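Local coordinates for outer membrane porin protein 32 (Delftia acidovorans, PDB 2FGQ) that forms trimeric, anion-selective channels across the bacterial outer membrane, at residues 99-104 with 205-210; 113-118 with 222-227; 147-152 with 175-180. All blocks are in the same frame, centred on the assembly; numbering follows the deposited sequence.

Interaction 1 (99-104 with 205-210); sequences QKLTSY and EITLGA. With MLT (D-malate), chain H.
In the constriction zone of the porin channel, Leu101 and Tyr104 pack against Thr207, Gly209 and Ala210 of the barrel wall. Tyr104 lays one ring face over the strand backbone. Gly209 CA makes a CH-pi contact there, 4.0 Å from the centroid of the Tyr104 ring and 14° off its normal, and Ala210 N lies over the same face nearer the rim. A CB on Gly209 would collide with Tyr104 CD2, and its absence lets the ring come this close. The hydroxyl of Tyr104 bonds to Ser184 and Ser186 on strand 183-196. Helix 96-101 belongs to the long loop between strands 86-90 and 137-141, which in this porin fold bends into the 16-stranded barrel and narrows it. From that helix Leu101 CG (anti to the carbonyl carbon, chi1 -80°) comes within 3.6 Å of Thr207 CG2. Leu101 CD1 reaches on to Gly209 N, also at 3.6 Å. Thr207 turns this methyl to the leucine, while its OG1 hydrogen-bonds to Gln224. Thr102 points away from the wall; its OG1 lies 2.9 Å from O5 of D-malate, a possible hydrogen bond for which Ser98 O competes. Thr36, Arg75 and Arg133 also bind the malate.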
loop_
_atom_site.group_PDB
_atom_site.type_symbol
_atom_site.label_atom_id
_atom_site.label_comp_id
_atom_site.label_asym_id
_atom_site.label_seq_id
_atom_site.Cartn_x
_atom_site.Cartn_y
_atom_site.Cartn_z
ATOM N N GLN A 99 -10.611 -10.832 -19.978
ATOM C CA GLN A 99 -11.777 -10.065 -19.555
ATOM C C GLN A 99 -13.058 -10.662 -20.136
ATOM O O GLN A 99 -14.052 -10.859 -19.439
ATOM C CB GLN A 99 -11.653 -8.596 -19.917
ATOM C CG GLN A 99 -12.733 -7.767 -19.223
ATOM C CD GLN A 99 -12.627 -6.328 -19.501
ATOM O OE1 GLN A 99 -12.092 -5.581 -18.690
ATOM N NE2 GLN A 99 -13.167 -5.905 -20.636
ATOM N N LYS A 100 -13.011 -11.003 -21.409
ATOM C CA LYS A 100 -14.215 -11.487 -22.057
ATOM C C LYS A 100 -14.438 -12.973 -21.816
ATOM O O LYS A 100 -15.566 -13.391 -21.570
ATOM C CB LYS A 100 -14.125 -11.206 -23.554
ATOM C CG LYS A 100 -15.454 -11.424 -24.287
ATOM C CD LYS A 100 -16.503 -10.400 -23.898
ATOM C CE LYS A 100 -17.663 -10.338 -24.883
ATOM N NZ LYS A 100 -18.436 -11.554 -24.855
ATOM N N LEU A 101 -13.397 -13.779 -21.906
ATOM C CA LEU A 101 -13.605 -15.226 -21.898
ATOM C C LEU A 101 -13.801 -15.775 -20.470
ATOM O O LEU A 101 -14.466 -16.792 -20.291
ATOM C CB LEU A 101 -12.471 -15.961 -22.595
ATOM C CG LEU A 101 -12.567 -15.979 -24.133
ATOM C CD1 LEU A 101 -13.701 -16.904 -24.553
ATOM C CD2 LEU A 101 -12.715 -14.631 -24.758
ATOM N N THR A 102 -13.263 -15.122 -19.443
ATOM C CA THR A 102 -13.516 -15.607 -18.086
ATOM C C THR A 102 -14.993 -15.428 -17.693
ATOM O O THR A 102 -15.433 -16.038 -16.752
ATOM C CB THR A 102 -12.621 -14.952 -16.989
ATOM O OG1 THR A 102 -12.725 -13.531 -17.023
ATOM C CG2 THR A 102 -11.185 -15.280 -17.206
ATOM N N SER A 103 -15.746 -14.615 -18.429
ATOM C CA SER A 103 -17.182 -14.453 -18.165
ATOM C C SER A 103 -17.990 -15.773 -18.318
ATOM O O SER A 103 -19.093 -15.885 -17.767
ATOM C CB SER A 103 -17.776 -13.347 -19.047
ATOM O OG SER A 103 -17.981 -13.845 -20.382
ATOM N N TYR A 104 -17.442 -16.771 -19.005
ATOM C CA TYR A 104 -18.094 -18.069 -19.201
ATOM C C TYR A 104 -17.883 -19.060 -18.043
ATOM O O TYR A 104 -18.512 -20.108 -17.985
ATOM C CB TYR A 104 -17.641 -18.693 -20.529
ATOM C CG TYR A 104 -18.013 -17.822 -21.679
ATOM C CD1 TYR A 104 -19.321 -17.779 -22.123
ATOM C CD2 TYR A 104 -17.080 -16.985 -22.282
ATOM C CE1 TYR A 104 -19.689 -16.937 -23.114
ATOM C CE2 TYR A 104 -17.426 -16.159 -23.304
ATOM C CZ TYR A 104 -18.748 -16.114 -23.723
ATOM O OH TYR A 104 -19.119 -15.271 -24.759
ATOM N N GLU A 205 -2.433 -18.503 -27.141
ATOM C CA GLU A 205 -3.671 -18.925 -26.504
ATOM C C GLU A 205 -4.840 -18.651 -27.433
ATOM O O GLU A 205 -5.030 -17.540 -27.916
ATOM C CB GLU A 205 -3.845 -18.123 -25.229
ATOM C CG GLU A 205 -4.962 -18.489 -24.278
ATOM C CD GLU A 205 -5.155 -17.378 -23.257
ATOM O OE1 GLU A 205 -4.650 -17.553 -22.116
ATOM O OE2 GLU A 205 -5.770 -16.319 -23.622
ATOM N N ILE A 206 -5.632 -19.682 -27.669
ATOM C CA ILE A 206 -6.870 -19.565 -28.417
ATOM C C ILE A 206 -7.989 -20.071 -27.513
ATOM O O ILE A 206 -7.881 -21.148 -26.912
ATOM C CB ILE A 206 -6.798 -20.318 -29.752
ATOM C CG1 ILE A 206 -8.119 -20.149 -30.503
ATOM C CG2 ILE A 206 -6.576 -21.760 -29.521
ATOM C CD1 ILE A 206 -8.066 -20.538 -31.942
ATOM N N THR A 207 -9.056 -19.302 -27.411
ATOM C CA THR A 207 -10.132 -19.581 -26.473
ATOM C C THR A 207 -11.492 -19.360 -27.125
ATOM O O THR A 207 -11.698 -18.357 -27.793
ATOM C CB THR A 207 -10.034 -18.647 -25.247
ATOM O OG1 THR A 207 -8.698 -18.623 -24.755
ATOM C CG2 THR A 207 -10.882 -19.177 -24.099
ATOM N N LEU A 208 -12.402 -20.320 -26.973
ATOM C CA LEU A 208 -13.761 -20.211 -27.469
ATOM C C LEU A 208 -14.724 -20.416 -26.324
ATOM O O LEU A 208 -14.594 -21.381 -25.617
ATOM C CB LEU A 208 -13.982 -21.269 -28.573
ATOM C CG LEU A 208 -15.349 -21.245 -29.242
ATOM C CD1 LEU A 208 -15.556 -20.005 -30.065
ATOM C CD2 LEU A 208 -15.539 -22.506 -30.114
ATOM N N GLY A 209 -15.686 -19.513 -26.138
ATOM C CA GLY A 209 -16.657 -19.670 -25.075
ATOM C C GLY A 209 -18.051 -19.364 -25.587
ATOM O O GLY A 209 -18.213 -18.594 -26.523
ATOM N N ALA A 210 -19.049 -19.994 -24.974
ATOM C CA ALA A 210 -20.457 -19.720 -25.308
ATOM C C ALA A 210 -21.330 -19.998 -24.119
ATOM O O ALA A 210 -21.003 -20.847 -23.286
ATOM C CB ALA A 210 -20.918 -20.557 -26.488
HETATM C C1 MLT H . -10.413 -11.199 -11.303
HETATM O O1 MLT H . -10.942 -11.651 -10.159
HETATM O O2 MLT H . -10.947 -10.211 -11.962
HETATM C C2 MLT H . -9.229 -11.810 -11.958
HETATM O O3 MLT H . -8.287 -12.215 -10.999
HETATM C C3 MLT H . -9.713 -12.925 -12.873
HETATM C C4 MLT H . -10.872 -12.355 -13.665
HETATM O O4 MLT H . -11.751 -11.520 -13.162
HETATM O O5 MLT H . -11.048 -12.655 -14.891
#

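Interaction 2 (113-118 with 222-227); sequences GPFMGF and LLQQTK
Phe115 and Leu222 supply the apolar part of this contact. Leu222 CD1 stands over a face of the Phe115 ring, 4.1 Å from its centroid and 27° off the normal, a CH-pi contact whose shortest approach is Phe115 CD2 to Leu222 CD1 at 3.7 Å. CG anti to the backbone N (chi1 -177°) sets the Phe115 ring on the side of strand 218-230; Ser240 and Met242 of the next strand, 235-249, touch it too. Its own loop folds back on it, Gly117 N lying over the ring centre.

Polar groups meet the loop mainly through Gln224, whose extended side chain carries its amide in among Phe115, Gly117 and Phe118. Gln224 OE1 stands over a face of the Phe118 ring, 3.3 Å from Phe118 CZ, with the amide and ring planes 78° apart. The same oxygen accepts a hydrogen bond from Thr207 OG1, which fixes that end of the amide. Gln224 NE2 lies 3.1 Å from Gly117 O; a CB on Gly117 would clash with this nitrogen. An alanine in place of Phe118 would probably open a gap beside Gln224 OE1 and leave the amide less firmly confined, though still bonded to Thr207.

Water makes the remaining link. It donates to Gly117 O at 2.8 Å and lies 2.7 Å from Thr226 OG1, bridging two oxygens that lie 4.1 Å apart. Gly117 O also accepts from Trp121 NE1.

Phe118 packs on Leu101 and Ser98 of helix 96-101 as well, and its side chain comes within about 7 Å of the bound D-malate. A long loop folded inward against the barrel wall is the hallmark of the constriction loop of trimeric 16-stranded porins; here Phe115, Gln224 and a water help join it to the wall.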
loop_
_atom_site.group_PDB
_atom_site.type_symbol
_atom_site.label_atom_id
_atom_site.label_comp_id
_atom_site.label_asym_id
_atom_site.label_seq_id
_atom_site.Cartn_x
_atom_site.Cartn_y
_atom_site.Cartn_z
ATOM N N GLY A 113 -13.482 -23.540 -7.187
ATOM C CA GLY A 113 -14.242 -24.079 -8.295
ATOM C C GLY A 113 -13.863 -23.735 -9.714
ATOM O O GLY A 113 -14.443 -24.334 -10.590
ATOM N N PRO A 114 -13.005 -22.754 -9.998
ATOM C CA PRO A 114 -13.095 -22.114 -11.297
ATOM C C PRO A 114 -12.310 -22.868 -12.351
ATOM O O PRO A 114 -11.506 -23.751 -12.081
ATOM C CB PRO A 114 -12.483 -20.740 -11.060
ATOM C CG PRO A 114 -11.407 -21.013 -10.140
ATOM C CD PRO A 114 -11.927 -22.148 -9.199
ATOM N N PHE A 115 -12.572 -22.469 -13.562
ATOM C CA PHE A 115 -11.780 -22.911 -14.711
ATOM C C PHE A 115 -10.333 -22.505 -14.512
ATOM O O PHE A 115 -10.050 -21.343 -14.142
ATOM C CB PHE A 115 -12.325 -22.214 -15.934
ATOM C CG PHE A 115 -11.669 -22.604 -17.222
ATOM C CD1 PHE A 115 -11.697 -23.922 -17.649
ATOM C CD2 PHE A 115 -11.053 -21.668 -17.984
ATOM C CE1 PHE A 115 -11.114 -24.279 -18.893
ATOM C CE2 PHE A 115 -10.474 -22.006 -19.218
ATOM C CZ PHE A 115 -10.501 -23.318 -19.646
ATOM N N MET A 116 -9.415 -23.435 -14.762
ATOM C CA MET A 116 -7.971 -23.185 -14.529
ATOM C C MET A 116 -7.193 -22.921 -15.813
ATOM O O MET A 116 -5.973 -22.930 -15.791
ATOM C CB MET A 116 -7.319 -24.413 -13.863
ATOM C CG MET A 116 -7.873 -24.806 -12.570
ATOM S SD MET A 116 -6.989 -26.366 -11.981
ATOM C CE MET A 116 -5.363 -26.020 -12.248
ATOM N N GLY A 117 -7.869 -22.785 -16.953
ATOM C CA GLY A 117 -7.151 -22.606 -18.216
ATOM C C GLY A 117 -6.154 -21.433 -18.231
ATOM O O GLY A 117 -5.060 -21.527 -18.801
ATOM N N PHE A 118 -6.553 -20.320 -17.616
ATOM C CA PHE A 118 -5.680 -19.121 -17.536
ATOM C C PHE A 118 -4.724 -19.329 -16.383
ATOM O O PHE A 118 -4.918 -18.777 -15.284
ATOM C CB PHE A 118 -6.479 -17.823 -17.393
ATOM C CG PHE A 118 -7.354 -17.501 -18.565
ATOM C CD1 PHE A 118 -6.835 -16.775 -19.611
ATOM C CD2 PHE A 118 -8.691 -17.870 -18.606
ATOM C CE1 PHE A 118 -7.606 -16.408 -20.686
ATOM C CE2 PHE A 118 -9.489 -17.556 -19.757
ATOM C CZ PHE A 118 -8.930 -16.804 -20.768
ATOM N N LEU A 222 -16.504 -23.573 -22.353
ATOM C CA LEU A 222 -15.248 -22.893 -22.721
ATOM C C LEU A 222 -14.321 -24.018 -23.232
ATOM O O LEU A 222 -14.255 -25.095 -22.627
ATOM C CB LEU A 222 -14.594 -22.252 -21.491
ATOM C CG LEU A 222 -14.711 -20.771 -21.067
ATOM C CD1 LEU A 222 -14.079 -20.529 -19.704
ATOM C CD2 LEU A 222 -14.062 -19.801 -22.053
ATOM N N LEU A 223 -13.614 -23.748 -24.320
ATOM C CA LEU A 223 -12.503 -24.566 -24.813
ATOM C C LEU A 223 -11.297 -23.656 -24.977
ATOM O O LEU A 223 -11.430 -22.542 -25.462
ATOM C CB LEU A 223 -12.835 -25.120 -26.195
ATOM C CG LEU A 223 -14.142 -25.862 -26.330
ATOM C CD1 LEU A 223 -14.442 -26.014 -27.792
ATOM C CD2 LEU A 223 -13.989 -27.211 -25.631
ATOM N N GLN A 224 -10.113 -24.144 -24.640
ATOM C CA GLN A 224 -8.929 -23.345 -24.755
ATOM C C GLN A 224 -7.720 -24.203 -25.038
ATOM O O GLN A 224 -7.568 -25.270 -24.444
ATOM C CB GLN A 224 -8.655 -22.577 -23.441
ATOM C CG GLN A 224 -7.554 -21.539 -23.527
ATOM C CD GLN A 224 -7.414 -20.773 -22.223
ATOM O OE1 GLN A 224 -7.646 -19.532 -22.182
ATOM N NE2 GLN A 224 -7.070 -21.479 -21.150
ATOM N N GLN A 225 -6.871 -23.730 -25.944
ATOM C CA GLN A 225 -5.541 -24.310 -26.137
ATOM C C GLN A 225 -4.515 -23.259 -25.827
ATOM O O GLN A 225 -4.560 -22.164 -26.387
ATOM C CB GLN A 225 -5.326 -24.834 -27.552
ATOM C CG GLN A 225 -3.965 -25.443 -27.713
ATOM C CD GLN A 225 -3.790 -26.132 -29.046
ATOM O OE1 GLN A 225 -3.274 -25.533 -29.979
ATOM N NE2 GLN A 225 -4.256 -27.370 -29.157
ATOM N N THR A 226 -3.606 -23.602 -24.906
ATOM C CA THR A 226 -2.502 -22.731 -24.542
ATOM C C THR A 226 -1.216 -23.454 -24.898
ATOM O O THR A 226 -0.982 -24.573 -24.431
ATOM C CB THR A 226 -2.548 -22.503 -23.058
ATOM O OG1 THR A 226 -3.820 -21.937 -22.722
ATOM C CG2 THR A 226 -1.522 -21.451 -22.670
ATOM N N LYS A 227 -0.391 -22.829 -25.723
ATOM C CA LYS A 227 0.864 -23.439 -26.145
ATOM C C LYS A 227 2.014 -22.498 -25.809
ATOM O O LYS A 227 2.040 -21.370 -26.296
ATOM C CB LYS A 227 0.826 -23.670 -27.667
ATOM C CG LYS A 227 2.018 -24.384 -28.253
ATOM C CD LYS A 227 1.818 -24.908 -29.718
ATOM C CE LYS A 227 0.599 -24.379 -30.403
ATOM N NZ LYS A 227 0.757 -24.474 -31.946
HETATM O O HOH W 1 -4.166 -19.916 -20.919
#

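Interaction 3 (147-152 with 175-180); sequences GFNAGF and YVAYDN
Asn149 and Tyr175 both place CG between the backbone N and the carbonyl carbon (chi1 61° and 67°), a crowded position that brings each side chain in over the partner strand. For Tyr175 the result is a ring spread over Gly151: Gly151 N lies above the ring centre, and Gly151 CA makes a CH-pi contact 4.0 Å from the centroid of the Tyr175 ring. A CB on Gly151 would strike Tyr175 CE2.

The Asn149 amide is held at both ends. Its ND2 donates to Asp179 OD1 at 3.0 Å, using the anti lone pair of that oxygen, and also to Gly147 O at 3.0 Å. Asp179 N reaches the same Gly147 O at 2.8 Å from the opposite face of its carbonyl plane. At the other end Asn149 OD1, which sits at the Tyr175 ring edge, accepts from a water at 2.6 Å that also bonds to Tyr175 OH. Asp179 also forms a salt bridge with Lys100 and a hydrogen bond with Ser184; the lysine would probably balance its charge on this pore-side face.

On the other side of the sheet, Tyr178 turns its edge to the face of Phe148, with centroids 5.1 Å apart and planes at 66°. Tyr178 CD1 lies over the centre of the Phe148 ring. Gly147 beside them leaves room for the tyrosine, since a CB there would run into Tyr178 CE1.

Two-way backbone bonds join Asn149 with Ala177 and Gly151 with Tyr175. The strands run antiparallel, as next neighbours in the porin barrel wall. Tyrosine over a cross-strand glycine is the arrangement known as aromatic rescue of glycine, here on the pore side, while the Phe148–Tyr178 pair is on the outer surface, consistent with the aromatic girdle of a membrane barrel.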
loop_
_atom_site.group_PDB
_atom_site.type_symbol
_atom_site.label_atom_id
_atom_site.label_comp_id
_atom_site.label_asym_id
_atom_site.label_seq_id
_atom_site.Cartn_x
_atom_site.Cartn_y
_atom_site.Cartn_z
ATOM N N GLY A 147 -25.483 -6.848 -31.434
ATOM C CA GLY A 147 -24.933 -7.991 -30.727
ATOM C C GLY A 147 -23.426 -8.169 -30.886
ATOM O O GLY A 147 -22.763 -8.728 -30.016
ATOM N N PHE A 148 -22.870 -7.703 -31.989
ATOM C CA PHE A 148 -21.461 -7.911 -32.295
ATOM C C PHE A 148 -20.597 -6.924 -31.553
ATOM O O PHE A 148 -20.888 -5.736 -31.507
ATOM C CB PHE A 148 -21.205 -7.852 -33.804
ATOM C CG PHE A 148 -21.878 -8.964 -34.550
ATOM C CD1 PHE A 148 -21.339 -10.238 -34.550
ATOM C CD2 PHE A 148 -23.094 -8.747 -35.178
ATOM C CE1 PHE A 148 -21.981 -11.293 -35.192
ATOM C CE2 PHE A 148 -23.737 -9.796 -35.828
ATOM C CZ PHE A 148 -23.172 -11.067 -35.823
ATOM N N ASN A 149 -19.494 -7.440 -31.018
ATOM C CA ASN A 149 -18.605 -6.592 -30.227
ATOM C C ASN A 149 -17.210 -7.195 -30.253
ATOM O O ASN A 149 -17.049 -8.382 -30.445
ATOM C CB ASN A 149 -19.119 -6.415 -28.779
ATOM C CG ASN A 149 -19.223 -7.724 -28.002
ATOM O OD1 ASN A 149 -18.354 -8.030 -27.148
ATOM N ND2 ASN A 149 -20.304 -8.489 -28.233
ATOM N N ALA A 150 -16.204 -6.354 -30.055
ATOM C CA ALA A 150 -14.817 -6.819 -30.112
ATOM C C ALA A 150 -13.939 -6.018 -29.175
ATOM O O ALA A 150 -14.282 -4.922 -28.753
ATOM C CB ALA A 150 -14.258 -6.727 -31.521
ATOM N N GLY A 151 -12.791 -6.594 -28.867
ATOM C CA GLY A 151 -11.810 -5.947 -28.008
ATOM C C GLY A 151 -10.404 -6.326 -28.444
ATOM O O GLY A 151 -10.182 -7.432 -28.966
ATOM N N PHE A 152 -9.470 -5.379 -28.290
ATOM C CA PHE A 152 -8.119 -5.527 -28.775
ATOM C C PHE A 152 -7.153 -4.881 -27.785
ATOM O O PHE A 152 -7.448 -3.850 -27.223
ATOM C CB PHE A 152 -7.949 -4.811 -30.111
ATOM C CG PHE A 152 -8.982 -5.165 -31.119
ATOM C CD1 PHE A 152 -8.799 -6.248 -31.954
ATOM C CD2 PHE A 152 -10.146 -4.409 -31.222
ATOM C CE1 PHE A 152 -9.785 -6.582 -32.878
ATOM C CE2 PHE A 152 -11.116 -4.725 -32.143
ATOM C CZ PHE A 152 -10.929 -5.818 -32.956
ATOM N N TYR A 175 -10.462 -10.256 -29.174
ATOM C CA TYR A 175 -11.584 -11.153 -29.352
ATOM C C TYR A 175 -12.637 -10.527 -30.244
ATOM O O TYR A 175 -12.729 -9.323 -30.394
ATOM C CB TYR A 175 -12.236 -11.528 -28.013
ATOM C CG TYR A 175 -12.912 -10.396 -27.304
ATOM C CD1 TYR A 175 -14.234 -10.007 -27.599
ATOM C CD2 TYR A 175 -12.231 -9.712 -26.309
ATOM C CE1 TYR A 175 -14.829 -8.933 -26.922
ATOM C CE2 TYR A 175 -12.797 -8.687 -25.642
ATOM C CZ TYR A 175 -14.069 -8.264 -25.946
ATOM O OH TYR A 175 -14.590 -7.247 -25.184
ATOM N N VAL A 176 -13.415 -11.409 -30.846
ATOM C CA VAL A 176 -14.693 -11.068 -31.447
ATOM C C VAL A 176 -15.788 -11.856 -30.725
ATOM O O VAL A 176 -15.575 -12.976 -30.256
ATOM C CB VAL A 176 -14.702 -11.362 -32.968
ATOM C CG1 VAL A 176 -13.744 -10.439 -33.682
ATOM C CG2 VAL A 176 -14.430 -12.830 -33.293
ATOM N N ALA A 177 -16.961 -11.251 -30.619
ATOM C CA ALA A 177 -18.046 -11.822 -29.862
ATOM C C ALA A 177 -19.409 -11.375 -30.364
ATOM O O ALA A 177 -19.530 -10.394 -31.124
ATOM C CB ALA A 177 -17.920 -11.459 -28.424
ATOM N N TYR A 178 -20.396 -12.151 -29.957
ATOM C CA TYR A 178 -21.809 -11.845 -30.142
ATOM C C TYR A 178 -22.466 -11.954 -28.761
ATOM O O TYR A 178 -22.372 -13.003 -28.112
ATOM C CB TYR A 178 -22.433 -12.824 -31.148
ATOM C CG TYR A 178 -23.897 -12.528 -31.355
ATOM C CD1 TYR A 178 -24.309 -11.558 -32.243
ATOM C CD2 TYR A 178 -24.852 -13.173 -30.615
ATOM C CE1 TYR A 178 -25.673 -11.246 -32.404
ATOM C CE2 TYR A 178 -26.207 -12.854 -30.744
ATOM C CZ TYR A 178 -26.615 -11.907 -31.652
ATOM O OH TYR A 178 -27.965 -11.610 -31.760
ATOM N N ASP A 179 -23.145 -10.890 -28.334
ATOM C CA ASP A 179 -23.832 -10.834 -27.058
ATOM C C ASP A 179 -25.136 -10.110 -27.262
ATOM O O ASP A 179 -25.131 -8.919 -27.571
ATOM C CB ASP A 179 -22.994 -10.040 -26.056
ATOM C CG ASP A 179 -21.817 -10.814 -25.595
ATOM O OD1 ASP A 179 -20.735 -10.658 -26.207
ATOM O OD2 ASP A 179 -21.908 -11.629 -24.643
ATOM N N ASN A 180 -26.238 -10.820 -27.077
ATOM C CA ASN A 180 -27.559 -10.217 -27.217
ATOM C C ASN A 180 -28.414 -10.177 -25.947
ATOM O O ASN A 180 -29.608 -9.851 -26.021
ATOM C CB ASN A 180 -28.297 -10.880 -28.394
ATOM C CG ASN A 180 -28.792 -12.277 -28.078
ATOM O OD1 ASN A 180 -28.643 -12.764 -26.941
ATOM N ND2 ASN A 180 -29.398 -12.939 -29.081
HETATM O O HOH W 2 -17.031 -6.447 -25.537
#

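In the fold
Along the chain come the two loop segments, 99-104 and 113-118, then the hairpin strands of interaction 3, and last the wall strands 205-210 and 222-227. Interactions 1 and 2, with centres 9 Å apart, fasten successive parts of one inward loop to neighbouring strands of the barrel, and a Thr207–Gln224 hydrogen bond couples them. Interaction 3 lies in the wall, its centre 11 Å from that of interaction 1, and reaches the loop through the Lys100–Asp179 salt bridge. Interactions 2 and 3 do not touch; their centres are 20 Å apart. Interactions 1 and 2, with the Lys100 bridge to interaction 3, tie the loop that narrows the channel to several strands of the same closed sheet.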